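Local structure of copper chaperone PCu(A)C (Methylosinus trichosporium OB3b, 6P1F) at residues Pro38-Gly43 against Val104-Gly109. The protein probably acts as a copper chaperone in a methane-oxidizing bacterium, its PCu(A)C domain binding copper through a histidine brace. Sequence-based numbering, arbitrary orientation.
Sequences PDRLIG and VFEKAG
The carboxylate of Asp39 meets the tight turn after Phe105 through two backbone N-H groups, one for each oxygen. Lys107 N lies 2.8 Å from Asp39 OD1, a nearly straight bond (168°), and Ala108 N is 3.0 Å from Asp39 OD2 in a more bent one; both arrive on the syn side. CG of Asp39 stands anti to its own backbone N (chi1 -153°), which carries the group across to the turn, while Arg40 N reaches OD1 from the anti side, and the three N-H groups together hold the carboxylate's rotation. An alanine here would probably leave the N-H groups of Arg40, Lys107 and Ala108 without these acceptors and the turn freer to shift.

Backbone pairing continues with Glu106 N to Arg40 O at 2.9 Å and Val104 N to Gly43 O. Between them, Ile42 N donates to Val104 O at 2.8 Å and Gly43 N adds a weak bond to the same oxygen: a classic beta bulge, with Ile42 and Gly43 both opposite Val104. The bulge, with its extra residue on strand 39-45, interrupts that strand's antiparallel pairing with strand 98-105 of the PCu(A)C beta domain, near where the latter turns through a hairpin into strand 109-118.

Among apolar groups, Leu41 CD1 sits over one face of the Phe105 ring, 4.0 Å from its centroid, in a CH-pi contact; Ile8, Ile10 and Val111 also touch the Phe105 side chain. On the other side of the sheet from Phe105, Val104 CG1 is met by Ile42 CG1 (3.8 Å).

Electrostatically, Arg40 and Glu106 run side by side, joined by a long salt bridge (NH2 to OE1, 3.5 Å), with guanidinium and carboxylate planes 60° apart.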
ATOM      1  N   PRO A  38       0.789 -15.786  11.358  1.00 18.88           N
ATOM      2  CA  PRO A  38       0.601 -15.013  10.143  1.00 16.52           C
ATOM      3  C   PRO A  38      -0.465 -13.941  10.335  1.00 18.53           C
ATOM      4  O   PRO A  38      -1.222 -13.948  11.306  1.00 20.44           O
ATOM      5  CB  PRO A  38       0.129 -16.068   9.106  1.00 19.53           C
ATOM      6  CG  PRO A  38      -0.482 -17.147   9.948  1.00 26.15           C
ATOM      7  CD  PRO A  38       0.321 -17.180  11.228  1.00 23.75           C
ATOM      8  N   ASP A  39      -0.475 -12.980   9.426  1.00 16.78           N
ATOM      9  CA  ASP A  39      -1.541 -11.998   9.393  1.00 15.59           C
ATOM     10  C   ASP A  39      -1.963 -11.866   7.922  1.00 15.33           C
ATOM     11  O   ASP A  39      -1.395 -12.508   7.047  1.00 17.99           O
ATOM     12  CB  ASP A  39      -1.086 -10.627   9.961  1.00 16.81           C
ATOM     13  CG  ASP A  39      -2.236  -9.815  10.549  1.00 19.03           C
ATOM     14  OD1 ASP A  39      -3.381  -9.929  10.092  1.00 18.55           O
ATOM     15  OD2 ASP A  39      -1.973  -9.007  11.473  1.00 18.93           O
ATOM     16  N   ARG A  40      -2.966 -11.046   7.664  1.00 16.41           N
ATOM     17  CA  ARG A  40      -3.417 -10.820   6.281  1.00 13.52           C
ATOM     18  C   ARG A  40      -3.881  -9.399   6.161  1.00 13.82           C
ATOM     19  O   ARG A  40      -4.698  -8.963   6.946  1.00 15.35           O
ATOM     20  CB  ARG A  40      -4.573 -11.773   5.912  1.00 19.99           C
ATOM     21  CG  ARG A  40      -4.869 -11.813   4.400  1.00 30.05           C
ATOM     22  CD  ARG A  40      -6.023 -12.784   4.085  1.00 36.99           C
ATOM     23  NE  ARG A  40      -6.093 -13.782   5.140  1.00 52.86           N
ATOM     24  CZ  ARG A  40      -5.652 -15.025   5.022  1.00 48.54           C
ATOM     25  NH1 ARG A  40      -5.162 -15.454   3.859  1.00 46.27           N
ATOM     26  NH2 ARG A  40      -5.737 -15.843   6.059  1.00 41.54           N
ATOM     27  N   LEU A  41      -3.343  -8.685   5.168  1.00 16.18           N
ATOM     28  CA  LEU A  41      -3.848  -7.364   4.826  1.00 16.65           C
ATOM     29  C   LEU A  41      -5.059  -7.565   3.955  1.00 16.46           C
ATOM     30  O   LEU A  41      -4.914  -7.983   2.804  1.00 18.64           O
ATOM     31  CB  LEU A  41      -2.775  -6.558   4.098  1.00 16.78           C
ATOM     32  CG  LEU A  41      -3.254  -5.188   3.597  1.00 18.64           C
ATOM     33  CD1 LEU A  41      -3.871  -4.340   4.649  1.00 17.92           C
ATOM     34  CD2 LEU A  41      -2.081  -4.456   2.961  1.00 20.45           C
ATOM     35  N   ILE A  42      -6.246  -7.361   4.512  1.00 16.76           N
ATOM     36  CA  ILE A  42      -7.477  -7.729   3.799  1.00 18.89           C
ATOM     37  C   ILE A  42      -8.299  -6.570   3.228  1.00 26.09           C
ATOM     38  O   ILE A  42      -9.268  -6.789   2.514  1.00 24.12           O
ATOM     39  CB  ILE A  42      -8.410  -8.546   4.701  1.00 20.09           C
ATOM     40  CG1 ILE A  42      -8.858  -7.739   5.916  1.00 23.17           C
ATOM     41  CG2 ILE A  42      -7.739  -9.826   5.148  1.00 22.87           C
ATOM     42  CD1 ILE A  42      -9.930  -8.443   6.716  1.00 25.25           C
ATOM     43  N   GLY A  43      -7.933  -5.340   3.533  1.00 21.35           N
ATOM     44  CA  GLY A  43      -8.700  -4.223   3.020  1.00 25.72           C
ATOM     45  C   GLY A  43      -7.901  -2.953   3.027  1.00 23.51           C
ATOM     46  O   GLY A  43      -6.994  -2.781   3.858  1.00 20.55           O
ATOM     47  N   VAL A 104      -6.600  -2.629   6.753  1.00 14.87           N
ATOM     48  CA  VAL A 104      -7.266  -3.556   7.665  1.00 15.13           C
ATOM     49  C   VAL A 104      -6.506  -4.866   7.697  1.00 15.04           C
ATOM     50  O   VAL A 104      -6.382  -5.522   6.661  1.00 17.49           O
ATOM     51  CB  VAL A 104      -8.698  -3.835   7.227  1.00 18.23           C
ATOM     52  CG1 VAL A 104      -9.402  -4.770   8.244  1.00 18.82           C
ATOM     53  CG2 VAL A 104      -9.455  -2.512   7.072  1.00 21.79           C
ATOM     54  N   PHE A 105      -5.968  -5.218   8.859  1.00 16.48           N
ATOM     55  CA  PHE A 105      -5.293  -6.499   9.040  1.00 15.54           C
ATOM     56  C   PHE A 105      -6.185  -7.436   9.821  1.00 15.49           C
ATOM     57  O   PHE A 105      -6.816  -7.045  10.802  1.00 18.61           O
ATOM     58  CB  PHE A 105      -3.932  -6.329   9.737  1.00 13.52           C
ATOM     59  CG  PHE A 105      -2.966  -5.536   8.934  1.00 13.34           C
ATOM     60  CD1 PHE A 105      -2.079  -6.179   8.089  1.00 18.09           C
ATOM     61  CD2 PHE A 105      -2.952  -4.143   8.997  1.00 15.79           C
ATOM     62  CE1 PHE A 105      -1.173  -5.462   7.325  1.00 18.84           C
ATOM     63  CE2 PHE A 105      -2.062  -3.415   8.214  1.00 17.39           C
ATOM     64  CZ  PHE A 105      -1.174  -4.074   7.401  1.00 17.06           C
ATOM     65  N   GLU A 106      -6.301  -8.663   9.329  1.00 17.71           N
ATOM     66  CA  GLU A 106      -7.139  -9.672   9.938  1.00 20.35           C
ATOM     67  C   GLU A 106      -6.864  -9.856  11.432  1.00 20.04           C
ATOM     68  O   GLU A 106      -7.801  -9.908  12.231  1.00 23.49           O
ATOM     69  CB  GLU A 106      -6.921 -10.991   9.195  1.00 20.88           C
ATOM     70  CG  GLU A 106      -7.797 -12.112   9.670  1.00 31.93           C
ATOM     71  CD  GLU A 106      -7.605 -13.328   8.791  1.00 54.06           C
ATOM     72  OE1 GLU A 106      -6.623 -14.077   9.008  1.00 55.05           O
ATOM     73  OE2 GLU A 106      -8.406 -13.501   7.851  1.00 66.80           O
ATOM     74  N   LYS A 107      -5.598  -9.918  11.818  1.00 17.16           N
ATOM     75  CA  LYS A 107      -5.256 -10.133  13.223  1.00 18.43           C
ATOM     76  C   LYS A 107      -4.972  -8.812  13.908  1.00 19.46           C
ATOM     77  O   LYS A 107      -5.600  -8.482  14.936  1.00 21.68           O
ATOM     78  CB  LYS A 107      -4.058 -11.072  13.354  1.00 27.06           C
ATOM     79  CG  LYS A 107      -4.268 -12.422  12.694  1.00 33.43           C
ATOM     80  CD  LYS A 107      -5.534 -13.111  13.203  1.00 36.11           C
ATOM     81  CE  LYS A 107      -5.691 -14.508  12.594  1.00 52.75           C
ATOM     82  NZ  LYS A 107      -6.860 -15.222  13.182  1.00 61.29           N
ATOM     83  N   ALA A 108      -4.092  -8.016  13.311  1.00 19.48           N
ATOM     84  CA  ALA A 108      -3.625  -6.812  14.001  1.00 18.68           C
ATOM     85  C   ALA A 108      -4.677  -5.717  14.090  1.00 21.76           C
ATOM     86  O   ALA A 108      -4.620  -4.894  15.016  1.00 22.81           O
ATOM     87  CB  ALA A 108      -2.393  -6.274  13.337  1.00 18.37           C
ATOM     88  N   GLY A 109      -5.616  -5.667  13.152  1.00 17.27           N
ATOM     89  CA  GLY A 109      -6.659  -4.658  13.161  1.00 18.38           C
ATOM     90  C   GLY A 109      -6.375  -3.497  12.235  1.00 19.87           C
ATOM     91  O   GLY A 109      -5.648  -3.662  11.270  1.00 18.24           O
TER